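Local coordinates for protein UDP-galactopyranose mutase (Deinococcus radiodurans, PDB 3HDQ) that binds FAD and UDP-galactopyranose and, as a member of the UDP-galactopyranose mutase family, probably interconverts the pyranose and furanose forms of UDP-galactose, at residues A37-V43 against M225-L230; L56-P62 against K236-D242. All coordinates share one frame; numbering follows the deposited sequence.

Contact 1 of 2, residues A37-V43 against M225-L230. With FAD (flavin-adenine dinucleotide), chain L.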
loop_
_atom_site.group_PDB
_atom_site.type_symbol
_atom_site.label_atom_id
_atom_site.label_comp_id
_atom_site.label_asym_id
_atom_site.label_seq_id
_atom_site.Cartn_x
_atom_site.Cartn_y
_atom_site.Cartn_z
ATOM N N ALA A 37 14.615 -0.837 -0.667
ATOM C CA ALA A 37 13.709 -0.565 -1.783
ATOM C C ALA A 37 13.387 0.932 -1.949
ATOM O O ALA A 37 12.291 1.302 -2.385
ATOM C CB ALA A 37 12.432 -1.368 -1.633
ATOM N N GLY A 38 14.335 1.785 -1.579
ATOM C CA GLY A 38 14.217 3.206 -1.853
ATOM C C GLY A 38 14.556 3.473 -3.305
ATOM O O GLY A 38 14.549 2.552 -4.124
ATOM N N PHE A 39 14.859 4.719 -3.642
ATOM C CA PHE A 39 15.229 5.015 -5.012
ATOM C C PHE A 39 16.428 4.197 -5.466
ATOM O O PHE A 39 16.441 3.696 -6.583
ATOM C CB PHE A 39 15.498 6.509 -5.205
ATOM C CG PHE A 39 14.264 7.297 -5.478
ATOM C CD1 PHE A 39 13.627 7.975 -4.455
ATOM C CD2 PHE A 39 13.721 7.331 -6.755
ATOM C CE1 PHE A 39 12.476 8.694 -4.698
ATOM C CE2 PHE A 39 12.566 8.044 -7.007
ATOM C CZ PHE A 39 11.940 8.726 -5.974
ATOM N N ALA A 40 17.427 4.057 -4.599
ATOM C CA ALA A 40 18.659 3.365 -4.980
ATOM C C ALA A 40 18.391 1.923 -5.388
ATOM O O ALA A 40 18.745 1.499 -6.493
ATOM C CB ALA A 40 19.680 3.419 -3.844
ATOM N N GLY A 41 17.775 1.162 -4.493
ATOM C CA GLY A 41 17.496 -0.232 -4.787
ATOM C C GLY A 41 16.522 -0.452 -5.937
ATOM O O GLY A 41 16.731 -1.326 -6.782
ATOM N N SER A 42 15.452 0.338 -5.966
ATOM C CA SER A 42 14.362 0.127 -6.914
ATOM C C SER A 42 14.762 0.450 -8.345
ATOM O O SER A 42 14.323 -0.211 -9.268
ATOM C CB SER A 42 13.141 0.956 -6.521
ATOM O OG SER A 42 12.684 0.579 -5.244
ATOM N N VAL A 43 15.577 1.482 -8.532
ATOM C CA VAL A 43 16.030 1.831 -9.870
ATOM C C VAL A 43 16.927 0.718 -10.395
ATOM O O VAL A 43 16.807 0.310 -11.544
ATOM C CB VAL A 43 16.791 3.166 -9.900
ATOM C CG1 VAL A 43 17.496 3.344 -11.254
ATOM C CG2 VAL A 43 15.845 4.324 -9.650
ATOM N N MET A 225 4.249 5.099 -8.043
ATOM C CA MET A 225 5.376 5.123 -8.974
ATOM C C MET A 225 6.324 3.947 -8.698
ATOM O O MET A 225 6.687 3.195 -9.607
ATOM C CB MET A 225 6.137 6.458 -8.864
ATOM C CG MET A 225 7.378 6.559 -9.751
ATOM S SD MET A 225 8.433 7.952 -9.314
ATOM C CE MET A 225 9.232 7.290 -7.856
ATOM N N PHE A 226 6.712 3.796 -7.435
ATOM C CA PHE A 226 7.533 2.669 -7.023
ATOM C C PHE A 226 6.917 1.317 -7.389
ATOM O O PHE A 226 7.620 0.438 -7.870
ATOM C CB PHE A 226 7.862 2.748 -5.528
ATOM C CG PHE A 226 9.028 3.651 -5.226
ATOM C CD1 PHE A 226 8.827 4.936 -4.765
ATOM C CD2 PHE A 226 10.326 3.223 -5.445
ATOM C CE1 PHE A 226 9.905 5.776 -4.505
ATOM C CE2 PHE A 226 11.409 4.054 -5.181
ATOM C CZ PHE A 226 11.198 5.334 -4.713
ATOM N N GLN A 227 5.614 1.157 -7.175
ATOM C CA GLN A 227 4.955 -0.102 -7.518
ATOM C C GLN A 227 5.148 -0.452 -8.990
ATOM O O GLN A 227 5.458 -1.597 -9.313
ATOM C CB GLN A 227 3.465 -0.090 -7.123
ATOM C CG GLN A 227 3.261 -0.286 -5.616
ATOM C CD GLN A 227 1.847 0.027 -5.114
ATOM O OE1 GLN A 227 0.972 0.450 -5.872
ATOM N NE2 GLN A 227 1.628 -0.179 -3.811
ATOM N N ASN A 228 4.983 0.534 -9.873
ATOM C CA ASN A 228 5.268 0.344 -11.298
ATOM C C ASN A 228 6.736 -0.049 -11.565
ATOM O O ASN A 228 7.019 -0.895 -12.421
ATOM C CB ASN A 228 4.903 1.601 -12.111
ATOM C CG ASN A 228 3.396 1.895 -12.119
ATOM O OD1 ASN A 228 2.557 0.990 -11.999
ATOM N ND2 ASN A 228 3.054 3.171 -12.268
ATOM N N MET A 229 7.664 0.560 -10.827
ATOM C CA MET A 229 9.094 0.274 -10.985
ATOM C C MET A 229 9.463 -1.173 -10.625
ATOM O O MET A 229 10.371 -1.764 -11.209
ATOM C CB MET A 229 9.917 1.234 -10.127
ATOM C CG MET A 229 10.788 2.204 -10.899
ATOM S SD MET A 229 11.591 3.413 -9.805
ATOM C CE MET A 229 10.211 4.489 -9.570
ATOM N N LEU A 230 8.752 -1.736 -9.659
ATOM C CA LEU A 230 9.069 -3.072 -9.162
ATOM C C LEU A 230 8.104 -4.130 -9.705
ATOM O O LEU A 230 8.035 -5.236 -9.175
ATOM C CB LEU A 230 9.047 -3.077 -7.629
ATOM C CG LEU A 230 9.920 -2.034 -6.919
ATOM C CD1 LEU A 230 9.790 -2.162 -5.406
ATOM C CD2 LEU A 230 11.357 -2.193 -7.336
HETATM P PA FAD L . 16.556 5.209 1.404
HETATM O O1A FAD L . 15.302 5.791 1.110
HETATM O O2A FAD L . 16.936 5.560 2.710
HETATM O O5B FAD L . 16.363 3.679 1.291
HETATM C C5B FAD L . 17.264 2.736 1.736
HETATM C C4B FAD L . 16.471 1.566 2.218
HETATM O O4B FAD L . 17.318 0.571 2.668
HETATM C C3B FAD L . 15.645 1.982 3.411
HETATM O O3B FAD L . 14.279 1.895 3.179
HETATM C C2B FAD L . 16.046 1.029 4.487
HETATM O O2B FAD L . 14.927 0.599 5.162
HETATM C C1B FAD L . 16.724 -0.073 3.729
HETATM N N9A FAD L . 17.656 -0.811 4.575
HETATM C C8A FAD L . 18.682 -0.345 5.297
HETATM N N7A FAD L . 19.267 -1.332 5.928
HETATM C C5A FAD L . 18.630 -2.453 5.629
HETATM C C6A FAD L . 18.796 -3.769 5.997
HETATM N N6A FAD L . 19.833 -4.141 6.664
HETATM N N1A FAD L . 17.968 -4.721 5.520
HETATM C C2A FAD L . 16.959 -4.382 4.692
HETATM N N3A FAD L . 16.798 -3.091 4.332
HETATM C C4A FAD L . 17.603 -2.138 4.794
HETATM N N1 FAD L . 14.959 14.600 -1.635
HETATM C C2 FAD L . 14.513 15.403 -2.607
HETATM O O2 FAD L . 14.913 15.305 -3.728
HETATM N N3 FAD L . 13.594 16.322 -2.296
HETATM C C4 FAD L . 13.127 16.430 -1.029
HETATM O O4 FAD L . 12.312 17.240 -0.739
HETATM C C4X FAD L . 13.602 15.620 -0.065
HETATM N N5 FAD L . 13.142 15.749 1.196
HETATM C C5X FAD L . 13.615 14.935 2.160
HETATM C C6 FAD L . 13.129 15.065 3.439
HETATM C C7 FAD L . 13.599 14.244 4.425
HETATM C C7M FAD L . 13.094 14.377 5.802
HETATM C C8 FAD L . 14.532 13.291 4.138
HETATM C C8M FAD L . 15.014 12.433 5.246
HETATM C C9 FAD L . 15.011 13.156 2.851
HETATM C C9A FAD L . 14.561 13.982 1.852
HETATM N N10 FAD L . 15.016 13.859 0.571
HETATM C C10 FAD L . 14.530 14.692 -0.373
HETATM C "C1'" FAD L . 16.118 12.929 0.218
HETATM C "C2'" FAD L . 15.641 11.548 -0.168
HETATM O "O2'" FAD L . 15.011 11.033 0.949
HETATM C "C3'" FAD L . 16.775 10.603 -0.551
HETATM O "O3'" FAD L . 17.465 10.959 -1.666
HETATM C "C4'" FAD L . 16.233 9.313 -1.046
HETATM O "O4'" FAD L . 15.015 9.164 -0.383
HETATM C "C5'" FAD L . 17.232 8.240 -0.729
HETATM O "O5'" FAD L . 17.114 7.084 -1.473
HETATM P P FAD L . 17.922 5.834 -1.037
HETATM O O1P FAD L . 17.475 4.715 -1.770
HETATM O O2P FAD L . 19.276 6.090 -1.350
HETATM O O3P FAD L . 17.752 5.655 0.503
#
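Ala37 and Gly38 meet the second segment through their carbonyls, which turn toward the end of the Phe226 ring; Gly38 O is 3.6 Å from CE2 of Phe226, approaching it obliquely. Gly38 is also the N-cap of helix 39-50. Phe39 carries the aromatic part of the contact. Its ring receives the edge of the Phe226 ring in a T-shaped stack, with centroids 4.7 Å apart and planes at 63°. CZ of Phe226 sits over the centre of the Phe39 face, 3.4 Å above it. CE of Met225 reaches the same ring obliquely, 3.5 Å from Phe39 CE2, because the methionine chain bends at its last torsion (chi3 77°). Met373 and Val377 of helix 373-388 also pack on Phe39. Ala40 faces the cofactor instead, its backbone N giving a hydrogen bond of 2.9 Å to FAD O1P. Ser42 then points at helix 222-229. With OG anti to its own carbonyl carbon, the hydroxyl lies at the edge of the Phe226 ring, 3.5 Å from CD2, and near Gly38 O, while Ser42 CB rests 3.7 Å from CD2 of Leu230. Val43 adds a looser touch of its CG2 on Met229 SD, and otherwise packs on helices 92-99 and 373-388. No hydrogen bond joins the two segments; the fit is buried and mostly apolar and aromatic, with the Gly38 carbonyl and the Ser42 hydroxyl resting against the Phe226 ring. The axes of helix segments 39-43 and 225-229 come within 10.4 Å of each other at an angle of 35°. Gly38 and Gly41 fit the GxGxxG pattern of a Rossmann-type dinucleotide-binding fold, in which a tight turn after the first strand brings the start of the helix to the pyrophosphate; here helix 222-229 packs beside that turn.

Contact 2 of 2, residues L56-P62 against K236-D242; sequences LIVDRRP and KVMLNTD. With FAD (flavin-adenine dinucleotide), chain L.
Arg60 and Asp242 run side by side and point the same way, joined by a salt bridge of 3.0 Å between NH2 and OD2. Their guanidinium and carboxylate planes stand 87° apart, and of the two carboxylate oxygens only OD2 comes close to the guanidinium. Arg60 bends at chi2 and chi3, which lays one face of its guanidinium against the adenine of FAD, N6A lying 3.7 Å from the guanidinium plane and offset toward its rim. Asp242 OD1 takes a weak hydrogen bond from N6A and a second bond from Arg244 N. Asp59, by contrast, turns to the ribose: OD1 accepts from O2B (2.8 Å) and OD2 from O3B. OD1 also uses its anti lone pair for Arg61 N, closing an Asx turn that holds the carboxylate in place, while the extended Arg61 brings NH1 to a weak bond with O3B.

Before these residues in the chain, strands 56-58 and 236-239 run parallel and pair. Ile57 N reaches Lys236 O at 2.8 Å, Met238 N bonds to Ile57 O and Asp59 N to Met238 O. Val58 CG2 lies against Met238 CB and 3.4 Å from Thr241 CB, whereas Ile57 and Val237 meet on the other face of the sheet. Past the strands Asn240 N bonds to Arg61 O from above the carbonyl plane, and Thr241 N to Asp59 O. Strand 236-239 also pairs antiparallel with a strand of the second subunit. Asp59 thus takes up both ribose hydroxyls, its carboxylate held by Arg61 N and Ala37 N, and Arg60 probably stabilises the negative charge of Asp242.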
loop_
_atom_site.group_PDB
_atom_site.type_symbol
_atom_site.label_atom_id
_atom_site.label_comp_id
_atom_site.label_asym_id
_atom_site.label_seq_id
_atom_site.Cartn_x
_atom_site.Cartn_y
_atom_site.Cartn_z
ATOM N N LEU A 56 16.012 -10.317 -6.232
ATOM C CA LEU A 56 15.303 -10.329 -4.972
ATOM C C LEU A 56 15.606 -9.001 -4.314
ATOM O O LEU A 56 16.776 -8.679 -4.065
ATOM C CB LEU A 56 15.757 -11.480 -4.067
ATOM C CG LEU A 56 15.093 -11.479 -2.685
ATOM C CD1 LEU A 56 13.595 -11.711 -2.812
ATOM C CD2 LEU A 56 15.721 -12.514 -1.757
ATOM N N ILE A 57 14.563 -8.213 -4.068
ATOM C CA ILE A 57 14.756 -6.942 -3.388
ATOM C C ILE A 57 14.162 -7.031 -1.996
ATOM O O ILE A 57 13.029 -7.467 -1.814
ATOM C CB ILE A 57 14.187 -5.734 -4.188
ATOM C CG1 ILE A 57 14.653 -4.415 -3.553
ATOM C CG2 ILE A 57 12.667 -5.796 -4.268
ATOM C CD1 ILE A 57 14.403 -3.164 -4.420
ATOM N N VAL A 58 14.943 -6.634 -1.005
ATOM C CA VAL A 58 14.517 -6.799 0.368
ATOM C C VAL A 58 14.542 -5.458 1.110
ATOM O O VAL A 58 15.359 -4.586 0.816
ATOM C CB VAL A 58 15.385 -7.866 1.061
ATOM C CG1 VAL A 58 16.771 -7.314 1.389
ATOM C CG2 VAL A 58 14.704 -8.383 2.306
ATOM N N ASP A 59 13.621 -5.279 2.051
ATOM C CA ASP A 59 13.680 -4.122 2.941
ATOM C C ASP A 59 13.185 -4.540 4.312
ATOM O O ASP A 59 12.232 -5.313 4.431
ATOM C CB ASP A 59 12.845 -2.960 2.384
ATOM C CG ASP A 59 13.274 -1.596 2.940
ATOM O OD1 ASP A 59 13.205 -1.379 4.173
ATOM O OD2 ASP A 59 13.663 -0.730 2.130
ATOM N N ARG A 60 13.827 -4.036 5.354
ATOM C CA ARG A 60 13.399 -4.368 6.705
ATOM C C ARG A 60 12.105 -3.648 7.048
ATOM O O ARG A 60 11.403 -4.047 7.977
ATOM C CB ARG A 60 14.485 -4.012 7.724
ATOM C CG ARG A 60 14.451 -2.566 8.187
ATOM C CD ARG A 60 15.843 -1.948 8.214
ATOM N NE ARG A 60 16.720 -2.564 9.207
ATOM C CZ ARG A 60 17.995 -2.216 9.399
ATOM N NH1 ARG A 60 18.546 -1.246 8.673
ATOM N NH2 ARG A 60 18.723 -2.842 10.318
ATOM N N ARG A 61 11.787 -2.581 6.313
ATOM C CA ARG A 61 10.507 -1.896 6.528
ATOM C C ARG A 61 9.375 -2.718 5.918
ATOM O O ARG A 61 9.634 -3.607 5.110
ATOM C CB ARG A 61 10.547 -0.475 5.962
ATOM C CG ARG A 61 11.366 0.467 6.823
ATOM C CD ARG A 61 11.707 1.740 6.083
ATOM N NE ARG A 61 12.288 2.723 6.994
ATOM C CZ ARG A 61 12.974 3.789 6.603
ATOM N NH1 ARG A 61 13.166 4.017 5.313
ATOM N NH2 ARG A 61 13.475 4.625 7.506
ATOM N N PRO A 62 8.124 -2.452 6.320
ATOM C CA PRO A 62 7.021 -3.271 5.800
ATOM C C PRO A 62 6.460 -2.708 4.510
ATOM O O PRO A 62 5.392 -3.133 4.091
ATOM C CB PRO A 62 5.943 -3.167 6.887
ATOM C CG PRO A 62 6.406 -2.043 7.834
ATOM C CD PRO A 62 7.655 -1.433 7.273
ATOM N N LYS A 236 11.361 -10.027 -7.320
ATOM C CA LYS A 236 10.707 -10.565 -6.133
ATOM C C LYS A 236 10.902 -9.570 -5.004
ATOM O O LYS A 236 12.019 -9.101 -4.771
ATOM C CB LYS A 236 11.307 -11.923 -5.741
ATOM C CG LYS A 236 11.327 -12.952 -6.865
ATOM C CD LYS A 236 9.959 -13.084 -7.498
ATOM C CE LYS A 236 10.085 -13.391 -8.974
ATOM N NZ LYS A 236 8.795 -13.233 -9.702
ATOM N N VAL A 237 9.820 -9.242 -4.305
ATOM C CA VAL A 237 9.875 -8.203 -3.285
ATOM C C VAL A 237 9.634 -8.753 -1.885
ATOM O O VAL A 237 8.571 -9.280 -1.592
ATOM C CB VAL A 237 8.852 -7.114 -3.564
ATOM C CG1 VAL A 237 9.034 -5.963 -2.583
ATOM C CG2 VAL A 237 8.970 -6.640 -5.005
ATOM N N MET A 238 10.626 -8.604 -1.019
ATOM C CA MET A 238 10.568 -9.159 0.326
ATOM C C MET A 238 10.566 -8.047 1.380
ATOM O O MET A 238 11.541 -7.299 1.523
ATOM C CB MET A 238 11.762 -10.085 0.536
ATOM C CG MET A 238 11.584 -11.106 1.611
ATOM S SD MET A 238 12.900 -12.337 1.555
ATOM C CE MET A 238 12.213 -13.471 2.746
ATOM N N LEU A 239 9.467 -7.936 2.115
ATOM C CA LEU A 239 9.317 -6.865 3.088
ATOM C C LEU A 239 9.402 -7.381 4.522
ATOM O O LEU A 239 9.314 -8.581 4.766
ATOM C CB LEU A 239 8.013 -6.085 2.834
ATOM C CG LEU A 239 7.941 -5.444 1.436
ATOM C CD1 LEU A 239 6.673 -4.641 1.237
ATOM C CD2 LEU A 239 9.157 -4.570 1.186
ATOM N N ASN A 240 9.572 -6.462 5.466
ATOM C CA ASN A 240 9.715 -6.814 6.865
ATOM C C ASN A 240 10.926 -7.723 7.090
ATOM O O ASN A 240 10.918 -8.588 7.969
ATOM C CB ASN A 240 8.439 -7.485 7.378
ATOM C CG ASN A 240 8.232 -7.259 8.863
ATOM O OD1 ASN A 240 8.558 -6.191 9.380
ATOM N ND2 ASN A 240 7.697 -8.265 9.559
ATOM N N THR A 241 11.971 -7.508 6.297
ATOM C CA THR A 241 13.100 -8.434 6.245
ATOM C C THR A 241 14.485 -7.769 6.217
ATOM O O THR A 241 14.878 -7.173 5.225
ATOM C CB THR A 241 12.970 -9.362 5.025
ATOM O OG1 THR A 241 11.702 -10.035 5.064
ATOM C CG2 THR A 241 14.096 -10.380 4.998
ATOM N N ASP A 242 15.225 -7.875 7.314
ATOM C CA ASP A 242 16.633 -7.482 7.319
ATOM C C ASP A 242 17.385 -8.474 6.448
ATOM O O ASP A 242 17.217 -9.679 6.623
ATOM C CB ASP A 242 17.189 -7.522 8.746
ATOM C CG ASP A 242 18.522 -6.784 8.882
ATOM O OD1 ASP A 242 19.513 -7.189 8.238
ATOM O OD2 ASP A 242 18.571 -5.798 9.648
HETATM P PA FAD L . 16.556 5.209 1.404
HETATM O O1A FAD L . 15.302 5.791 1.110
HETATM O O2A FAD L . 16.936 5.560 2.710
HETATM O O5B FAD L . 16.363 3.679 1.291
HETATM C C5B FAD L . 17.264 2.736 1.736
HETATM C C4B FAD L . 16.471 1.566 2.218
HETATM O O4B FAD L . 17.318 0.571 2.668
HETATM C C3B FAD L . 15.645 1.982 3.411
HETATM O O3B FAD L . 14.279 1.895 3.179
HETATM C C2B FAD L . 16.046 1.029 4.487
HETATM O O2B FAD L . 14.927 0.599 5.162
HETATM C C1B FAD L . 16.724 -0.073 3.729
HETATM N N9A FAD L . 17.656 -0.811 4.575
HETATM C C8A FAD L . 18.682 -0.345 5.297
HETATM N N7A FAD L . 19.267 -1.332 5.928
HETATM C C5A FAD L . 18.630 -2.453 5.629
HETATM C C6A FAD L . 18.796 -3.769 5.997
HETATM N N6A FAD L . 19.833 -4.141 6.664
HETATM N N1A FAD L . 17.968 -4.721 5.520
HETATM C C2A FAD L . 16.959 -4.382 4.692
HETATM N N3A FAD L . 16.798 -3.091 4.332
HETATM C C4A FAD L . 17.603 -2.138 4.794
HETATM N N1 FAD L . 14.959 14.600 -1.635
HETATM C C2 FAD L . 14.513 15.403 -2.607
HETATM O O2 FAD L . 14.913 15.305 -3.728
HETATM N N3 FAD L . 13.594 16.322 -2.296
HETATM C C4 FAD L . 13.127 16.430 -1.029
HETATM O O4 FAD L . 12.312 17.240 -0.739
HETATM C C4X FAD L . 13.602 15.620 -0.065
HETATM N N5 FAD L . 13.142 15.749 1.196
HETATM C C5X FAD L . 13.615 14.935 2.160
HETATM C C6 FAD L . 13.129 15.065 3.439
HETATM C C7 FAD L . 13.599 14.244 4.425
HETATM C C7M FAD L . 13.094 14.377 5.802
HETATM C C8 FAD L . 14.532 13.291 4.138
HETATM C C8M FAD L . 15.014 12.433 5.246
HETATM C C9 FAD L . 15.011 13.156 2.851
HETATM C C9A FAD L . 14.561 13.982 1.852
HETATM N N10 FAD L . 15.016 13.859 0.571
HETATM C C10 FAD L . 14.530 14.692 -0.373
HETATM C "C1'" FAD L . 16.118 12.929 0.218
HETATM C "C2'" FAD L . 15.641 11.548 -0.168
HETATM O "O2'" FAD L . 15.011 11.033 0.949
HETATM C "C3'" FAD L . 16.775 10.603 -0.551
HETATM O "O3'" FAD L . 17.465 10.959 -1.666
HETATM C "C4'" FAD L . 16.233 9.313 -1.046
HETATM O "O4'" FAD L . 15.015 9.164 -0.383
HETATM C "C5'" FAD L . 17.232 8.240 -0.729
HETATM O "O5'" FAD L . 17.114 7.084 -1.473
HETATM P P FAD L . 17.922 5.834 -1.037
HETATM O O1P FAD L . 17.475 4.715 -1.770
HETATM O O2P FAD L . 19.276 6.090 -1.350
HETATM O O3P FAD L . 17.752 5.655 0.503
#

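How the contacts relate
From the N terminus, strand 30-35 leads through the glycine-rich turn into helix 39-50, whose start belongs to contact 1, and then into strand 55-58 of contact 2. Far along the chain, helix 222-229 returns to the first helix, closing a loop of 181 residues, and strand 235-239 follows to close one of 173. The two loops cross, because their segments alternate. Contact 2 sets strand 235-239 beside 55-58, at the edge of the parallel sheet within the chain, and contact 1 packs helix 222-229 on helix 39-50 of the early Rossmann-like unit. The contacts meet where Asp59 OD2 probably accepts from Ala37 N, 3.0 Å away, and both border FAD.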